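Local coordinates for N-hydroxyarylamine O-acetyltransferase (Bacillus cereus, PDB 4DMO), which is an active arylamine N-acetyltransferase, expected to pass acetyl groups to arylamines and N-hydroxyarylamines by way of a catalytic triad with a non-canonical acidic member, at residues 70-75 / 200-205; 128-133 / 218-223; 74-79 / 109-114; 160-165 / 187-192; 122-127 / 134-139. One frame throughout, in Å; residues are numbered along the deposited sequence.

Contact 1 (70-75 / 200-205); sequences LCYELN and TAQKII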
# COMPACT_ATOMS: atom_id res chain seq x y z
N LEU A 70 1.18 -5.30 -4.02
CA LEU A 70 1.27 -5.42 -2.57
C LEU A 70 2.20 -4.34 -2.01
O LEU A 70 2.71 -3.51 -2.76
CB LEU A 70 1.76 -6.84 -2.18
CG LEU A 70 0.81 -7.97 -2.65
CD1 LEU A 70 1.28 -9.35 -2.26
CD2 LEU A 70 -0.62 -7.77 -2.15
N CYS A 71 2.40 -4.35 -0.69
CA CYS A 71 3.08 -3.28 -0.00
C CYS A 71 4.47 -3.02 -0.58
O CYS A 71 4.88 -1.89 -0.67
CB CYS A 71 3.17 -3.57 1.51
SG CYS A 71 4.22 -4.93 1.94
N TYR A 72 5.18 -4.09 -0.95
CA TYR A 72 6.54 -3.98 -1.44
C TYR A 72 6.59 -3.54 -2.89
O TYR A 72 7.69 -3.40 -3.44
CB TYR A 72 7.30 -5.33 -1.27
CG TYR A 72 6.56 -6.53 -1.84
CD1 TYR A 72 5.88 -7.42 -1.01
CD2 TYR A 72 6.50 -6.74 -3.21
CE1 TYR A 72 5.17 -8.51 -1.54
CE2 TYR A 72 5.80 -7.82 -3.74
CZ TYR A 72 5.16 -8.71 -2.91
OH TYR A 72 4.47 -9.75 -3.45
N GLU A 73 5.42 -3.39 -3.51
CA GLU A 73 5.32 -2.78 -4.82
C GLU A 73 4.73 -1.36 -4.73
O GLU A 73 5.22 -0.43 -5.37
CB GLU A 73 4.48 -3.66 -5.78
CG GLU A 73 5.06 -5.04 -6.02
CD GLU A 73 4.07 -6.00 -6.71
OE1 GLU A 73 4.35 -6.49 -7.82
OE2 GLU A 73 2.99 -6.26 -6.15
N LEU A 74 3.66 -1.16 -3.95
CA LEU A 74 3.00 0.16 -3.92
C LEU A 74 3.86 1.18 -3.19
O LEU A 74 3.99 2.31 -3.65
CB LEU A 74 1.61 0.11 -3.27
CG LEU A 74 0.59 -0.84 -3.93
CD1 LEU A 74 -0.82 -0.80 -3.33
CD2 LEU A 74 0.51 -0.56 -5.40
N ASN A 75 4.47 0.81 -2.08
CA ASN A 75 5.26 1.79 -1.35
C ASN A 75 6.56 2.18 -2.05
O ASN A 75 6.91 3.37 -2.07
CB ASN A 75 5.47 1.35 0.10
CG ASN A 75 4.24 1.57 0.92
OD1 ASN A 75 3.54 2.54 0.73
ND2 ASN A 75 3.94 0.63 1.81
N THR A 200 13.53 -8.94 -1.15
CA THR A 200 13.47 -9.95 -0.11
C THR A 200 12.09 -10.06 0.53
O THR A 200 11.63 -11.17 0.89
CB THR A 200 14.58 -9.65 0.94
OG1 THR A 200 15.84 -10.03 0.38
CG2 THR A 200 14.35 -10.41 2.26
N ALA A 201 11.41 -8.94 0.69
CA ALA A 201 10.04 -8.99 1.22
C ALA A 201 9.15 -9.73 0.22
O ALA A 201 8.31 -10.57 0.58
CB ALA A 201 9.52 -7.57 1.49
N GLN A 202 9.35 -9.43 -1.06
CA GLN A 202 8.62 -10.14 -2.11
C GLN A 202 8.81 -11.64 -2.03
O GLN A 202 7.84 -12.39 -2.02
CB GLN A 202 9.05 -9.64 -3.50
CG GLN A 202 8.22 -10.26 -4.66
CD GLN A 202 8.41 -9.51 -5.98
OE1 GLN A 202 7.45 -8.94 -6.54
NE2 GLN A 202 9.63 -9.51 -6.50
N LYS A 203 10.07 -12.07 -1.96
CA LYS A 203 10.39 -13.47 -1.91
C LYS A 203 9.68 -14.07 -0.73
O LYS A 203 9.09 -15.15 -0.85
CB LYS A 203 11.90 -13.69 -1.80
CG LYS A 203 12.37 -15.15 -2.01
CD LYS A 203 13.91 -15.32 -1.80
CE LYS A 203 14.39 -16.80 -1.90
NZ LYS A 203 14.36 -17.37 -3.31
N ILE A 204 9.73 -13.40 0.41
CA ILE A 204 9.08 -13.88 1.61
C ILE A 204 7.58 -14.05 1.37
O ILE A 204 7.00 -15.10 1.63
CB ILE A 204 9.33 -12.94 2.80
CG1 ILE A 204 10.78 -13.07 3.25
CG2 ILE A 204 8.40 -13.28 3.95
CD1 ILE A 204 11.30 -11.88 4.00
N ILE A 205 6.93 -13.00 0.87
CA ILE A 205 5.49 -13.05 0.65
C ILE A 205 5.13 -14.04 -0.49
O ILE A 205 4.12 -14.75 -0.41
CB ILE A 205 4.92 -11.61 0.36
CG1 ILE A 205 5.03 -10.68 1.60
CG2 ILE A 205 3.50 -11.68 -0.14
CD1 ILE A 205 4.35 -11.18 2.86
O HOH W 1 4.76 -9.82 -5.93
O HOH W 2 6.68 -7.45 -8.77
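Tyr72 and Gln202, with CA atoms 6.5 Å apart, mark where helix 71-75 and helix 200-205 pass in roughly antiparallel fashion, their N-to-C directions at 148°. The Tyr72 ring fills the interface. Its CG stands between the backbone N and the carbonyl carbon (chi1 52°), and one face lies against the helix 200-205 backbone: Gln202 CA sits over the ring centre, 3.8 Å from the centroid, in a CH-pi contact. Leu70 CB lies over the opposite face toward the rim, so the ring is sandwiched. Ile205 meets the ring obliquely through CB, 3.6 Å from Tyr72 CE1, while its CG2 lies at the ring edge and reaches Leu70 CD1 at 3.9 Å. The Gln202 chain crosses the ring at about a right angle, with OE1 3.4 Å from Tyr72 CE2. No direct hydrogen bond crosses between 70-75 and 200-205; a water lies between Gln202 OE1 (2.8 Å) and Glu73 OE1 (2.7 Å). Glu73 OE2 takes the N-H of N-cap residue Leu70 on its anti lone pair at 3.0 Å, and OE1 is also held by Lys61 and Asn44. Gln202 NE2 bonds Lys51 O. The contact thus packs helix 195-207 against the N-terminus of helix 71-84, which carries the triad cysteine Cys71, with Ile45 of helix 43-46 touching Leu70, Tyr72 and Ile205, and Ile111 and Val106 of strand 103-117 flanking Ala201 and Ile205.

Contact 2 (128-133 / 218-223); sequences FGSYLP and LIVKLT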
# COMPACT_ATOMS: atom_id res chain seq x y z
N PHE A 128 -0.73 -0.67 2.66
CA PHE A 128 -1.15 -1.54 3.76
C PHE A 128 -2.58 -1.98 3.54
O PHE A 128 -3.45 -1.69 4.37
CB PHE A 128 -1.06 -0.79 5.10
CG PHE A 128 -1.17 -1.66 6.33
CD1 PHE A 128 -1.75 -1.18 7.48
CD2 PHE A 128 -0.66 -2.95 6.34
CE1 PHE A 128 -1.85 -1.97 8.64
CE2 PHE A 128 -0.75 -3.73 7.48
CZ PHE A 128 -1.34 -3.23 8.63
N GLY A 129 -2.83 -2.68 2.45
CA GLY A 129 -4.18 -3.07 2.09
C GLY A 129 -5.11 -1.87 1.99
O GLY A 129 -4.79 -0.88 1.33
N SER A 130 -6.27 -1.96 2.61
CA SER A 130 -7.20 -0.84 2.66
C SER A 130 -7.03 -0.00 3.94
O SER A 130 -7.74 0.97 4.18
CB SER A 130 -8.63 -1.38 2.59
OG SER A 130 -8.89 -2.18 3.73
N TYR A 131 -6.05 -0.35 4.76
CA TYR A 131 -5.81 0.37 6.00
C TYR A 131 -4.93 1.59 5.76
O TYR A 131 -3.81 1.67 6.25
CB TYR A 131 -5.19 -0.58 7.02
CG TYR A 131 -6.18 -1.65 7.42
CD1 TYR A 131 -7.38 -1.31 8.00
CD2 TYR A 131 -5.93 -2.99 7.21
CE1 TYR A 131 -8.30 -2.27 8.37
CE2 TYR A 131 -6.85 -3.96 7.56
CZ TYR A 131 -8.03 -3.59 8.14
OH TYR A 131 -8.97 -4.53 8.52
N LEU A 132 -5.45 2.54 4.99
CA LEU A 132 -4.62 3.61 4.47
C LEU A 132 -4.89 4.93 5.17
O LEU A 132 -6.02 5.39 5.26
CB LEU A 132 -4.86 3.75 2.96
CG LEU A 132 -4.55 2.51 2.08
CD1 LEU A 132 -4.95 2.73 0.60
CD2 LEU A 132 -3.04 2.10 2.17
N PRO A 133 -3.82 5.58 5.64
CA PRO A 133 -3.99 6.88 6.31
C PRO A 133 -4.42 8.00 5.34
O PRO A 133 -4.94 9.00 5.81
CB PRO A 133 -2.59 7.16 6.88
CG PRO A 133 -1.87 5.85 6.89
CD PRO A 133 -2.42 5.11 5.69
N LEU A 218 -6.63 -11.95 -3.98
CA LEU A 218 -7.03 -10.94 -3.03
C LEU A 218 -6.85 -9.57 -3.70
O LEU A 218 -5.75 -9.21 -4.13
CB LEU A 218 -6.13 -11.07 -1.82
CG LEU A 218 -6.54 -10.47 -0.49
CD1 LEU A 218 -5.56 -10.97 0.58
CD2 LEU A 218 -6.53 -8.98 -0.55
N ILE A 219 -7.94 -8.83 -3.85
CA ILE A 219 -7.89 -7.49 -4.46
C ILE A 219 -8.75 -6.53 -3.63
O ILE A 219 -9.94 -6.77 -3.49
CB ILE A 219 -8.45 -7.44 -5.88
CG1 ILE A 219 -7.72 -8.42 -6.83
CG2 ILE A 219 -8.34 -6.03 -6.42
CD1 ILE A 219 -8.41 -9.73 -6.98
N VAL A 220 -8.16 -5.44 -3.14
CA VAL A 220 -8.96 -4.42 -2.46
C VAL A 220 -8.59 -3.02 -2.98
O VAL A 220 -7.45 -2.75 -3.35
CB VAL A 220 -8.77 -4.50 -0.92
CG1 VAL A 220 -7.35 -4.40 -0.57
CG2 VAL A 220 -9.50 -3.38 -0.20
N LYS A 221 -9.59 -2.14 -3.02
CA LYS A 221 -9.38 -0.76 -3.40
C LYS A 221 -10.39 0.14 -2.74
O LYS A 221 -11.57 -0.18 -2.68
CB LYS A 221 -9.52 -0.60 -4.89
CG LYS A 221 -8.99 0.72 -5.36
CD LYS A 221 -9.05 0.88 -6.88
CE LYS A 221 -10.45 0.99 -7.42
NZ LYS A 221 -11.10 2.18 -6.88
N LEU A 222 -9.93 1.29 -2.25
CA LEU A 222 -10.86 2.31 -1.77
C LEU A 222 -11.65 2.85 -2.94
O LEU A 222 -11.22 2.82 -4.10
CB LEU A 222 -10.13 3.44 -1.06
CG LEU A 222 -9.34 2.87 0.14
CD1 LEU A 222 -8.81 4.00 0.94
CD2 LEU A 222 -10.18 1.94 1.01
N THR A 223 -12.82 3.36 -2.61
CA THR A 223 -13.68 3.98 -3.58
C THR A 223 -14.13 5.31 -3.02
O THR A 223 -13.76 5.68 -1.91
CB THR A 223 -14.90 3.09 -3.86
OG1 THR A 223 -15.64 2.92 -2.65
CG2 THR A 223 -14.48 1.70 -4.39
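Ser130 and Val220 make the tightest meeting between the loop 128-133 and strand 218-223, wholly by van der Waals contact: Ser130 CB touches Val220 CG2 at 3.5 Å. Val220 CG2 is anti to the backbone N, and its other methyl, CG1, lies 4.2 Å from Gly129 C; both branches touch the Gly129-Ser130 part of the turn. Ser130 CB also meets Leu222 CD2 at 4.0 Å. The second apolar pair is Leu132 CD1 with Leu222 CD1 at 4.1 Å, the two side chains slanting across one another.

Hydrogen bonds do not cross the contact; they shape each side. A type II' turn from Phe128 to Tyr131, closed by Tyr131 N to Phe128 O (3.0 Å), presents Ser130 to the strand; Gly129 takes the turn's positive phi (56°). Across the strand, Lys221 points away, and its NZ bonds Leu222 O (2.9 Å) and Gln36 O.

Leu132 and Leu222 also both rest on Ala35 of helix 27-37, while Val220 packs on Phe40 of strand 40-41. The loop, which leads from strand 120-124 toward strand 137-138, therefore lies against one face of the five-stranded sheet, and Ile219 turns to the other side, onto helix 250-261.

Contact 3 (74-79 / 109-114); sequences LNPTMY and GHIATV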
# COMPACT_ATOMS: atom_id res chain seq x y z
N LEU A 74 3.66 -1.16 -3.95
CA LEU A 74 3.00 0.16 -3.92
C LEU A 74 3.86 1.18 -3.19
O LEU A 74 3.99 2.31 -3.65
CB LEU A 74 1.61 0.11 -3.27
CG LEU A 74 0.59 -0.84 -3.93
CD1 LEU A 74 -0.82 -0.80 -3.33
CD2 LEU A 74 0.51 -0.56 -5.40
N ASN A 75 4.47 0.81 -2.08
CA ASN A 75 5.26 1.79 -1.35
C ASN A 75 6.56 2.18 -2.05
O ASN A 75 6.91 3.37 -2.07
CB ASN A 75 5.47 1.35 0.10
CG ASN A 75 4.24 1.57 0.92
OD1 ASN A 75 3.54 2.54 0.73
ND2 ASN A 75 3.94 0.63 1.81
N PRO A 76 7.27 1.21 -2.66
CA PRO A 76 8.41 1.65 -3.48
C PRO A 76 7.98 2.48 -4.69
O PRO A 76 8.69 3.41 -5.05
CB PRO A 76 9.05 0.34 -3.91
CG PRO A 76 8.70 -0.61 -2.77
CD PRO A 76 7.29 -0.23 -2.42
N THR A 77 6.83 2.18 -5.28
CA THR A 77 6.32 3.03 -6.36
C THR A 77 6.22 4.48 -5.91
O THR A 77 6.62 5.37 -6.64
CB THR A 77 4.92 2.57 -6.85
OG1 THR A 77 5.01 1.26 -7.37
CG2 THR A 77 4.39 3.49 -7.94
N MET A 78 5.65 4.70 -4.73
CA MET A 78 5.43 6.05 -4.22
C MET A 78 6.79 6.65 -3.85
O MET A 78 7.12 7.78 -4.20
CB MET A 78 4.48 6.02 -3.02
CG MET A 78 4.37 7.33 -2.24
SD MET A 78 3.69 8.72 -3.18
CE MET A 78 1.96 8.32 -3.18
N TYR A 79 7.59 5.86 -3.18
CA TYR A 79 8.98 6.22 -2.94
C TYR A 79 9.66 6.83 -4.19
O TYR A 79 10.17 7.94 -4.11
CB TYR A 79 9.72 4.98 -2.47
CG TYR A 79 11.22 5.13 -2.46
CD1 TYR A 79 11.83 5.92 -1.52
CD2 TYR A 79 12.02 4.45 -3.38
CE1 TYR A 79 13.19 6.05 -1.49
CE2 TYR A 79 13.38 4.56 -3.36
CZ TYR A 79 13.96 5.37 -2.40
OH TYR A 79 15.31 5.53 -2.34
N GLY A 109 7.92 -8.90 6.13
CA GLY A 109 7.03 -8.93 4.99
C GLY A 109 6.57 -7.55 4.54
O GLY A 109 6.00 -7.40 3.47
N HIS A 110 6.83 -6.52 5.34
CA HIS A 110 6.33 -5.20 5.00
C HIS A 110 7.43 -4.24 4.58
O HIS A 110 8.56 -4.25 5.10
CB HIS A 110 5.54 -4.57 6.16
CG HIS A 110 4.73 -3.36 5.78
ND1 HIS A 110 3.51 -3.46 5.15
CD2 HIS A 110 4.96 -2.03 5.95
CE1 HIS A 110 3.01 -2.24 4.95
NE2 HIS A 110 3.87 -1.36 5.44
N ILE A 111 7.08 -3.39 3.64
CA ILE A 111 7.95 -2.30 3.23
C ILE A 111 7.13 -1.05 3.23
O ILE A 111 5.97 -1.09 2.87
CB ILE A 111 8.49 -2.50 1.83
CG1 ILE A 111 9.36 -3.74 1.78
CG2 ILE A 111 9.23 -1.25 1.35
CD1 ILE A 111 10.66 -3.61 2.51
N ALA A 112 7.74 0.06 3.62
CA ALA A 112 7.06 1.36 3.64
C ALA A 112 8.08 2.45 3.38
O ALA A 112 9.28 2.19 3.23
CB ALA A 112 6.37 1.59 4.97
N THR A 113 7.60 3.68 3.35
CA THR A 113 8.39 4.83 2.98
C THR A 113 8.41 5.86 4.10
O THR A 113 7.38 6.14 4.70
CB THR A 113 7.76 5.49 1.74
OG1 THR A 113 7.65 4.55 0.67
CG2 THR A 113 8.58 6.67 1.28
N VAL A 114 9.57 6.44 4.40
CA VAL A 114 9.60 7.57 5.33
C VAL A 114 10.11 8.82 4.60
O VAL A 114 11.00 8.74 3.73
CB VAL A 114 10.43 7.31 6.59
CG1 VAL A 114 9.88 6.11 7.36
CG2 VAL A 114 11.86 7.09 6.20
O HOH W 3 5.01 4.98 0.40
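Asn75 CG stands anti to its carbonyl carbon (chi1 -76°), and Thr113 OG1 likewise (chi1 -57°), which brings amide and hydroxyl into the gap between helix 74-79 and strand 110-114. Asn75 ND2 donates to Ile111 O at 2.9 Å (N-H...O 152°); the donor lies in the carbonyl plane on a lone pair, although the oxygen is tilted somewhat out of the amide plane. Asn75 OD1 accepts a hydrogen bond from a water (2.9 Å), which itself accepts one from Thr113 OG1 (2.7 Å). The same amide is gripped again outside: ND2 bonds Glu125 OE2, and OD1 receives Val126 N. Every polar atom of this buried side chain is thus engaged, and its orientation is fixed.

Beyond the amide, Pro76 CG meets Ile111 CG2 at 4.2 Å; Tyr79 CB lies 3.8 Å from the hydroxyl oxygen OG1 of Thr113, whose methyl CG2 comes to the edge of the Tyr79 ring. Proline lacks an N-H, and the helix kinks there.

His110, the triad histidine, bonds Glu125 OE1 through NE2 and follows Gly109 in a classic beta bulge facing Gly94. Helix 71-84 packs here on strand 103-117, itself hydrogen-bonded between strands 88-98 and 120-124, with Leu58 of helix 55-64 behind Pro76.

Contact 4 (160-165 / 187-192); sequences KGNYIL and AFYIEE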
# COMPACT_ATOMS: atom_id res chain seq x y z
N LYS A 160 10.01 -6.80 16.43
CA LYS A 160 9.88 -6.67 14.97
C LYS A 160 10.21 -5.27 14.48
O LYS A 160 9.98 -4.93 13.32
CB LYS A 160 8.48 -7.05 14.52
CG LYS A 160 8.09 -8.50 14.77
CD LYS A 160 9.10 -9.52 14.16
CE LYS A 160 8.57 -10.96 14.34
NZ LYS A 160 9.48 -11.99 13.71
N GLY A 161 10.73 -4.43 15.37
CA GLY A 161 11.03 -3.07 15.00
C GLY A 161 11.33 -2.21 16.21
O GLY A 161 11.37 -2.70 17.34
N ASN A 162 11.56 -0.93 15.97
CA ASN A 162 11.70 0.03 17.05
C ASN A 162 10.66 1.14 16.96
O ASN A 162 10.70 2.07 17.77
CB ASN A 162 13.10 0.62 17.11
CG ASN A 162 13.67 0.93 15.76
OD1 ASN A 162 13.02 1.54 14.91
ND2 ASN A 162 14.90 0.48 15.54
N TYR A 163 9.75 1.04 15.99
CA TYR A 163 8.58 1.93 15.92
C TYR A 163 7.35 1.11 15.56
O TYR A 163 7.44 -0.05 15.19
CB TYR A 163 8.76 3.02 14.86
CG TYR A 163 9.67 4.16 15.27
CD1 TYR A 163 9.13 5.32 15.82
CD2 TYR A 163 11.04 4.10 15.08
CE1 TYR A 163 9.92 6.36 16.19
CE2 TYR A 163 11.85 5.16 15.44
CZ TYR A 163 11.28 6.30 15.99
OH TYR A 163 12.04 7.38 16.39
N ILE A 164 6.20 1.71 15.71
CA ILE A 164 4.97 1.02 15.40
C ILE A 164 3.99 1.97 14.76
O ILE A 164 4.01 3.18 15.03
CB ILE A 164 4.29 0.38 16.64
CG1 ILE A 164 3.75 1.46 17.60
CG2 ILE A 164 5.23 -0.58 17.36
CD1 ILE A 164 3.01 0.85 18.84
N LEU A 165 3.16 1.40 13.89
CA LEU A 165 2.00 2.08 13.36
C LEU A 165 0.77 1.47 13.98
O LEU A 165 0.47 0.28 13.77
CB LEU A 165 1.93 1.95 11.85
CG LEU A 165 0.71 2.71 11.36
CD1 LEU A 165 0.95 4.19 11.47
CD2 LEU A 165 0.33 2.31 9.95
N ALA A 187 4.92 -3.21 13.02
CA ALA A 187 6.14 -2.74 13.62
C ALA A 187 7.16 -2.60 12.51
O ALA A 187 7.18 -3.40 11.56
CB ALA A 187 6.62 -3.76 14.67
N PHE A 188 8.02 -1.59 12.62
CA PHE A 188 9.10 -1.40 11.66
C PHE A 188 10.34 -0.83 12.33
O PHE A 188 10.26 -0.30 13.42
CB PHE A 188 8.69 -0.48 10.52
CG PHE A 188 8.36 0.94 10.96
CD1 PHE A 188 7.12 1.24 11.50
CD2 PHE A 188 9.28 1.96 10.81
CE1 PHE A 188 6.82 2.54 11.89
CE2 PHE A 188 8.98 3.25 11.21
CZ PHE A 188 7.74 3.54 11.74
N TYR A 189 11.49 -0.99 11.67
CA TYR A 189 12.73 -0.36 12.07
C TYR A 189 12.93 0.95 11.27
O TYR A 189 12.66 0.99 10.06
CB TYR A 189 13.90 -1.32 11.79
CG TYR A 189 13.88 -2.59 12.59
CD1 TYR A 189 14.31 -2.60 13.91
CD2 TYR A 189 13.42 -3.80 12.02
CE1 TYR A 189 14.30 -3.78 14.68
CE2 TYR A 189 13.41 -5.01 12.79
CZ TYR A 189 13.85 -4.97 14.12
OH TYR A 189 13.86 -6.10 14.91
N ILE A 190 13.36 2.02 11.94
CA ILE A 190 13.56 3.32 11.29
C ILE A 190 14.77 3.31 10.37
O ILE A 190 14.92 4.17 9.49
CB ILE A 190 13.71 4.47 12.34
CG1 ILE A 190 13.61 5.85 11.68
CG2 ILE A 190 15.04 4.34 13.09
CD1 ILE A 190 12.36 6.05 10.82
N GLU A 191 15.65 2.34 10.58
CA GLU A 191 16.86 2.14 9.78
C GLU A 191 16.54 1.92 8.29
O GLU A 191 15.73 1.08 7.91
CB GLU A 191 17.67 0.96 10.34
CG GLU A 191 18.42 1.25 11.69
CD GLU A 191 17.54 1.24 12.96
OE1 GLU A 191 16.43 0.66 12.96
OE2 GLU A 191 17.98 1.82 13.97
N GLU A 192 17.23 2.68 7.45
CA GLU A 192 17.01 2.67 6.01
C GLU A 192 17.41 1.38 5.31
O GLU A 192 18.42 0.74 5.62
CB GLU A 192 17.75 3.84 5.37
CG GLU A 192 18.13 3.61 3.94
CD GLU A 192 18.55 4.88 3.25
OE1 GLU A 192 18.26 5.96 3.80
OE2 GLU A 192 19.16 4.79 2.16
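Asn162 and Tyr163 both face Phe188 in a classic beta bulge, and Phe188 O accepts both their backbone N-H groups. The bond from Tyr163 N (2.9 Å) lies nearly along the C=O axis, whereas the one from Asn162 N (2.9 Å) comes from above the carbonyl plane. Phe188 N returns a bond to Tyr163 O (3.1 Å), completing the antiparallel hydrogen-bonded pair.

Both ends of the Asn162 amide are satisfied across the contact. OD1 receives Ile190 N on a lone pair in its plane (3.0 Å), and ND2 donates almost straight (170°) to the syn lone pair of Glu191 OE1 (3.0 Å), with the carboxylate oxygen in the amide plane. The amide plane is nearly perpendicular to the Tyr189 ring, with ND2 at the ring's edge and in its plane, while Gly161 CA sits over the ring centre, 3.4 Å from the centroid. Tyr163 CB lies over one face of Phe188, 3.3 Å from CZ, toward the rim.

Lys160 CB touches Ala187 CB, but its NZ turns to Asp107 and the ring of Trp104. The contact joins the start of strand 163-168 to the end of strand 183-188; strands 149-158 and 88-98 continue the eight-stranded sheet on their outer sides.

Contact 5 (122-127 / 134-139); sequences YLIEVG and LAPVPF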
# COMPACT_ATOMS: atom_id res chain seq x y z
N TYR A 122 7.97 11.77 8.57
CA TYR A 122 6.62 11.29 8.28
C TYR A 122 6.70 9.92 7.65
O TYR A 122 7.56 9.67 6.81
CB TYR A 122 5.88 12.25 7.34
CG TYR A 122 5.72 13.64 7.91
CD1 TYR A 122 6.77 14.53 7.88
CD2 TYR A 122 4.53 14.05 8.48
CE1 TYR A 122 6.66 15.78 8.41
CE2 TYR A 122 4.39 15.31 9.02
CZ TYR A 122 5.47 16.17 8.98
OH TYR A 122 5.36 17.44 9.50
N LEU A 123 5.81 9.04 8.06
CA LEU A 123 5.61 7.75 7.42
C LEU A 123 4.65 7.94 6.25
O LEU A 123 3.53 8.42 6.43
CB LEU A 123 5.01 6.77 8.40
CG LEU A 123 4.65 5.36 7.98
CD1 LEU A 123 5.90 4.50 7.79
CD2 LEU A 123 3.76 4.78 9.05
N ILE A 124 5.10 7.57 5.06
CA ILE A 124 4.23 7.56 3.88
C ILE A 124 3.73 6.13 3.59
O ILE A 124 4.49 5.26 3.14
CB ILE A 124 4.99 8.13 2.66
CG1 ILE A 124 5.63 9.48 3.04
CG2 ILE A 124 4.07 8.22 1.45
CD1 ILE A 124 4.64 10.54 3.62
N GLU A 125 2.45 5.90 3.84
CA GLU A 125 1.89 4.55 3.76
C GLU A 125 0.74 4.49 2.76
O GLU A 125 -0.37 4.97 3.03
CB GLU A 125 1.42 4.06 5.13
CG GLU A 125 0.86 2.65 5.14
CD GLU A 125 1.84 1.64 4.58
OE1 GLU A 125 2.86 1.37 5.27
OE2 GLU A 125 1.58 1.10 3.48
N VAL A 126 1.02 3.84 1.63
CA VAL A 126 0.04 3.68 0.57
C VAL A 126 -0.21 2.20 0.19
O VAL A 126 -0.98 1.92 -0.75
CB VAL A 126 0.45 4.49 -0.68
CG1 VAL A 126 0.57 5.94 -0.30
CG2 VAL A 126 1.76 3.97 -1.23
N GLY A 127 0.37 1.27 0.95
CA GLY A 127 0.35 -0.13 0.58
C GLY A 127 -0.19 -1.14 1.56
O GLY A 127 -0.12 -2.35 1.30
N LEU A 134 -4.20 7.82 4.04
CA LEU A 134 -4.53 8.83 3.01
C LEU A 134 -3.84 10.18 3.25
O LEU A 134 -4.22 11.21 2.70
CB LEU A 134 -6.03 9.02 2.90
CG LEU A 134 -6.70 7.67 2.64
CD1 LEU A 134 -8.18 7.87 2.62
CD2 LEU A 134 -6.25 7.07 1.35
N ALA A 135 -2.81 10.14 4.08
CA ALA A 135 -1.98 11.31 4.30
C ALA A 135 -0.72 10.88 5.03
O ALA A 135 -0.67 9.78 5.58
CB ALA A 135 -2.75 12.35 5.11
N PRO A 136 0.33 11.72 5.02
CA PRO A 136 1.52 11.43 5.82
C PRO A 136 1.19 11.29 7.32
O PRO A 136 0.34 11.98 7.86
CB PRO A 136 2.41 12.67 5.59
CG PRO A 136 1.96 13.21 4.30
CD PRO A 136 0.47 12.98 4.28
N VAL A 137 1.87 10.35 7.97
CA VAL A 137 1.69 10.16 9.40
C VAL A 137 2.96 10.68 10.09
O VAL A 137 4.06 10.14 9.91
CB VAL A 137 1.47 8.67 9.77
CG1 VAL A 137 1.19 8.56 11.29
CG2 VAL A 137 0.33 8.07 8.95
N PRO A 138 2.80 11.74 10.88
CA PRO A 138 3.96 12.33 11.55
C PRO A 138 4.47 11.44 12.67
O PRO A 138 3.70 10.94 13.49
CB PRO A 138 3.41 13.63 12.11
CG PRO A 138 1.95 13.34 12.37
CD PRO A 138 1.53 12.39 11.27
N PHE A 139 5.77 11.26 12.69
CA PHE A 139 6.42 10.53 13.76
C PHE A 139 6.23 11.22 15.13
O PHE A 139 6.37 10.57 16.16
CB PHE A 139 7.91 10.38 13.46
CG PHE A 139 8.25 9.17 12.62
CD1 PHE A 139 7.82 9.06 11.31
CD2 PHE A 139 9.02 8.14 13.16
CE1 PHE A 139 8.15 7.95 10.54
CE2 PHE A 139 9.34 7.00 12.41
CZ PHE A 139 8.92 6.92 11.09
O HOH W 4 1.00 7.62 5.52
O HOH W 5 -2.72 6.13 2.18
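Leu123 and Val137 exchange two backbone hydrogen bonds, Leu123 N to Val137 O at 2.8 Å and Val137 N to Leu123 O at 3.0 Å, forming an antiparallel hydrogen-bonded pair. Beside it Tyr122 faces Pro138 in a non-hydrogen-bonded pair; the tyrosine ring slants across the proline, CE2 touching Pro138 CB at 3.7 Å. Pro136 CB fills the angle between the Tyr122 ring and Ile124, whose CD1 comes within 3.7 Å of it. Ile124 CB points away from the partner segment, and the chain bends back at CG1 (chi2 -55°) to place CD1 there. On the face of Leu123 and Val137, Phe139 turns its ring edge to the peptide between Tyr122 and Leu123, CE1 lying 3.6 Å from Leu123 N.

Where the strands part, water takes over. One molecule donates to Leu123 O and Ala135 O and accepts from Glu125 N; a second donates to Glu125 O and accepts from Leu134 N, 2.9 Å from that nitrogen.

Farther out, Phe24 meets Tyr122, Met31 of helix 27-37 backs Pro136, and Ile153 packs on Leu123, Val137 and Phe139. Glu125 OE2 accepts Gly127 N (2.8 Å) on its anti lone pair. Strand 120-124, paired with edge strand 137-138 and tied to it further on by water, runs straight into Glu125; with the bonds from Asn75 and His110, this holds the carboxylate against the histidine, consistent with its place in the Cys-His-Glu triad.

Contacts 1, 2 and 3 are buried, while contacts 4 and 5 are partly exposed at strand ends and an edge of the eight-stranded sheet. Contacts 1 and 3 share helix 71-84, and between them Cys71 SG comes 3.6 Å from His110 ND1; contacts 3 and 5 meet at Glu125, so three contacts converge on the triad. Contact 2 crosses contact 5 along the chain, its Leu132 packing on Val126; alone of the five, it has neither a hydrogen bond nor a water between its segments. Contact 1 is chiefly ring packing between helices, contact 3 turns on one amide, and contacts 4 and 5 use backbone pairing, extended by a side-chain amide in contact 4 and by waters in contact 5. Those two meet where Phe139 touches Tyr163, Phe188 and Ile190.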